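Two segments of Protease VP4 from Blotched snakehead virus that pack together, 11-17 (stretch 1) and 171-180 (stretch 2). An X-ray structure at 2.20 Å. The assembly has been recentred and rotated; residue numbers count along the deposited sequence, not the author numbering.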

# COMPACT_ATOMS: atom_id res chain seq x y z
N THR A 11 -18.04 -4.13 15.05
CA THR A 11 -16.90 -4.75 15.70
C THR A 11 -16.25 -5.88 14.85
O THR A 11 -16.94 -6.71 14.27
N LEU A 12 -14.90 -5.89 14.76
CA LEU A 12 -14.08 -6.70 13.81
C LEU A 12 -13.13 -7.44 14.75
O LEU A 12 -12.71 -6.86 15.76
N ALA A 13 -12.87 -8.73 14.54
CA ALA A 13 -11.76 -9.44 15.24
C ALA A 13 -10.50 -9.35 14.37
O ALA A 13 -10.49 -9.88 13.31
N TYR A 14 -9.52 -8.57 14.75
CA TYR A 14 -8.27 -8.32 13.95
C TYR A 14 -7.07 -9.13 14.42
O TYR A 14 -6.74 -9.21 15.60
N LYS A 15 -6.43 -9.81 13.46
CA LYS A 15 -5.12 -10.44 13.64
C LYS A 15 -4.08 -9.89 12.67
O LYS A 15 -4.38 -9.32 11.59
N GLN A 16 -2.82 -10.06 13.07
CA GLN A 16 -1.78 -9.65 12.20
C GLN A 16 -1.47 -10.92 11.42
O GLN A 16 -1.62 -12.02 11.95
N PRO A 17 -1.22 -10.77 10.14
CA PRO A 17 -0.68 -11.82 9.35
C PRO A 17 0.60 -12.40 9.99
O PRO A 17 1.49 -11.66 10.44
N ASN A 171 -9.54 3.08 9.94
CA ASN A 171 -9.14 2.56 11.20
C ASN A 171 -8.40 1.21 11.27
O ASN A 171 -7.47 1.04 11.99
N LEU A 172 -8.86 0.20 10.58
CA LEU A 172 -8.13 -1.02 10.52
C LEU A 172 -6.81 -0.90 9.68
O LEU A 172 -5.80 -1.58 10.01
N LYS A 173 -6.90 -0.13 8.58
CA LYS A 173 -5.71 0.28 7.82
C LYS A 173 -4.67 0.95 8.63
O LYS A 173 -3.52 0.49 8.49
N ALA A 174 -5.02 1.87 9.57
CA ALA A 174 -4.07 2.62 10.39
C ALA A 174 -3.33 1.66 11.30
O ALA A 174 -2.09 1.80 11.53
N ARG A 175 -4.03 0.63 11.81
CA ARG A 175 -3.34 -0.37 12.59
C ARG A 175 -2.06 -0.87 11.92
O ARG A 175 -1.11 -1.05 12.53
N ALA A 176 -2.07 -1.09 10.62
CA ALA A 176 -1.02 -1.75 9.88
C ALA A 176 0.13 -0.77 9.79
O ALA A 176 1.32 -1.12 9.87
N ALA A 177 -0.20 0.48 9.67
CA ALA A 177 0.82 1.47 9.58
C ALA A 177 1.45 1.70 10.96
O ALA A 177 2.64 1.82 11.03
N HIS A 178 0.64 1.83 12.02
CA HIS A 178 1.09 2.25 13.40
C HIS A 178 1.95 1.10 14.01
O HIS A 178 2.93 1.34 14.72
N LYS A 179 1.64 -0.14 13.61
CA LYS A 179 2.33 -1.27 14.07
C LYS A 179 3.81 -1.14 13.83
O LYS A 179 4.67 -1.65 14.59
N ILE A 180 4.17 -0.50 12.74
CA ILE A 180 5.56 -0.24 12.64
C ILE A 180 5.96 1.20 12.82
O ILE A 180 6.95 1.54 12.34

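An extended segment laid along a helix tends to reach it with every second side chain, because successive residues of an extended chain point to alternate sides, whereas the helix offers positions three or four residues apart. The contact between residues 11-17 and 171-180 of the VP4 protease of Blotched snakehead virus is a compact example. On the extended segment Leu12, Tyr14 and Gln16 direct their CA-to-CB bonds toward the other stretch, while Thr11, Ala13 and Lys15 lie out of reach. The second stretch answers with Leu172, Arg175 and Lys179, whose spacing of three and then four residues keeps them along one side of the second stretch. The backbones remain well apart, with Tyr14 CA 8.1 Å from Leu172 CA and Gln16 CA 8.3 Å from Ala176 CA, so side chains must fill the gap. The two stretches bury 336 Å² between them, both sides summed.

Leu172 illustrates how a rotamer can compensate for the direction of a CA-to-CB bond. That bond points sideways, but chi1 at 179° (t) and chi2 at 66° (p) bring the end of the side chain nearer to the extended segment. Its two methyl groups then meet different neighbours: CD2 lies 3.6 Å from Leu12 CD1, and CD1 lies 3.8 Å from Tyr14 CB. Leu12, with chi1 m and chi2 t, supplies its own CD1 to this apolar contact, although the residue itself is exposed.

Tyr14 is the centrepiece, with 95 Å² covered by the helix side. Its chi1 of 147° falls between the usual wells, and with chi2 at 68° the ring extends past Leu172 to Arg175. Tyr14 CE2 comes within 3.8 Å of Arg175 CB, and both Leu172 CD1 and Arg175 CB approach the ring obliquely. Arg175 therefore contributes the aliphatic base of its side chain here; chi1 and chi2 are both m, and its guanidinium group lies farther from the tyrosine ring than CB does. The phenol oxygen continues in the same direction, with Tyr14 OH 4.4 Å from Lys179 CD, a loose contact with a methylene group.

Lys179 is fully extended. All four of its chi angles are t, giving a chain that carries the amino group from the helix side across to Gln16. Reach does not guarantee polar pairing, however: the closest approach is Lys179 NZ to Gln16 CB, 3.3 Å, a contact with a carbon. Gln16 has chi1 at 16°, between wells, and chi2 m, and its amide oxygen OE1 lies well beyond hydrogen-bonding distance of the lysine nitrogen.

No hydrogen bond joins the two stretches, despite the polar groups at this end. The general lesson is that shape and reach can order such a contact: leucine methyls pack at one end, the Tyr14 ring bridges the middle, and the long side chains of Arg175 and Lys179 extend it through contacts with carbon atoms, and neither charge finds a hydrogen-bonding partner across the stretches.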

# COMPACT_ATOMS: atom_id res chain seq x y z
CB THR A 11 -17.31 -5.21 17.12
OG1 THR A 11 -17.50 -4.03 17.92
CG2 THR A 11 -16.21 -6.07 17.83
CB LEU A 12 -13.29 -5.69 12.89
CG LEU A 12 -13.93 -4.99 11.66
CD1 LEU A 12 -12.83 -4.39 10.58
CD2 LEU A 12 -14.70 -6.05 10.94
CB ALA A 13 -12.15 -10.87 15.64
CB TYR A 14 -8.01 -6.75 13.68
CG TYR A 14 -6.57 -6.21 13.60
CD1 TYR A 14 -5.76 -6.56 12.58
CD2 TYR A 14 -6.06 -5.35 14.57
CE1 TYR A 14 -4.43 -6.21 12.51
CE2 TYR A 14 -4.69 -4.91 14.51
CZ TYR A 14 -3.84 -5.34 13.43
OH TYR A 14 -2.38 -4.97 13.26
CB LYS A 15 -5.22 -11.91 13.41
CG LYS A 15 -6.20 -12.61 14.29
CD LYS A 15 -5.79 -14.04 14.40
CE LYS A 15 -6.87 -14.85 15.00
NZ LYS A 15 -6.37 -16.25 15.42
CB GLN A 16 -0.59 -9.15 12.97
CG GLN A 16 -0.57 -9.51 14.44
CD GLN A 16 -1.30 -8.43 15.27
OE1 GLN A 16 -2.37 -8.70 15.87
NE2 GLN A 16 -0.72 -7.19 15.31
CB PRO A 17 -0.38 -11.11 8.03
CG PRO A 17 -1.43 -10.12 7.94
CD PRO A 17 -1.53 -9.59 9.33
CB ASN A 171 -10.40 2.43 12.02
CG ASN A 171 -10.06 2.31 13.45
OD1 ASN A 171 -9.43 1.31 13.87
ND2 ASN A 171 -10.28 3.38 14.19
CB LEU A 172 -9.05 -2.10 9.86
CG LEU A 172 -8.54 -3.52 9.63
CD1 LEU A 172 -8.34 -4.12 10.92
CD2 LEU A 172 -9.69 -4.30 8.84
CB LYS A 173 -6.01 1.04 6.51
CG LYS A 173 -6.51 0.19 5.51
CD LYS A 173 -7.13 1.11 4.39
CE LYS A 173 -8.03 0.27 3.56
NZ LYS A 173 -7.43 -0.02 2.30
CB ALA A 174 -4.81 3.64 11.29
CB ARG A 175 -4.26 -1.57 12.86
CG ARG A 175 -5.49 -1.26 13.56
CD ARG A 175 -5.17 -0.88 14.98
NE ARG A 175 -6.38 -0.90 15.77
CZ ARG A 175 -6.44 -1.09 17.08
NH1 ARG A 175 -5.30 -1.30 17.83
NH2 ARG A 175 -7.66 -1.08 17.63
CB ALA A 176 -1.58 -2.12 8.47
CB ALA A 177 0.20 2.81 9.07
CB HIS A 178 -0.15 2.59 14.24
CG HIS A 178 -0.92 3.77 13.74
ND1 HIS A 178 -2.01 4.29 14.45
CD2 HIS A 178 -0.75 4.59 12.63
CE1 HIS A 178 -2.50 5.35 13.79
NE2 HIS A 178 -1.74 5.58 12.70
CB LYS A 179 1.74 -2.55 13.48
CG LYS A 179 2.45 -3.83 14.09
CD LYS A 179 2.06 -5.16 13.32
CE LYS A 179 2.71 -6.51 13.93
NZ LYS A 179 2.41 -7.92 13.22
CB ILE A 180 6.16 -0.89 11.39
CG1 ILE A 180 5.59 -0.29 10.10
CG2 ILE A 180 6.00 -2.43 11.45
CD1 ILE A 180 6.51 -0.68 8.98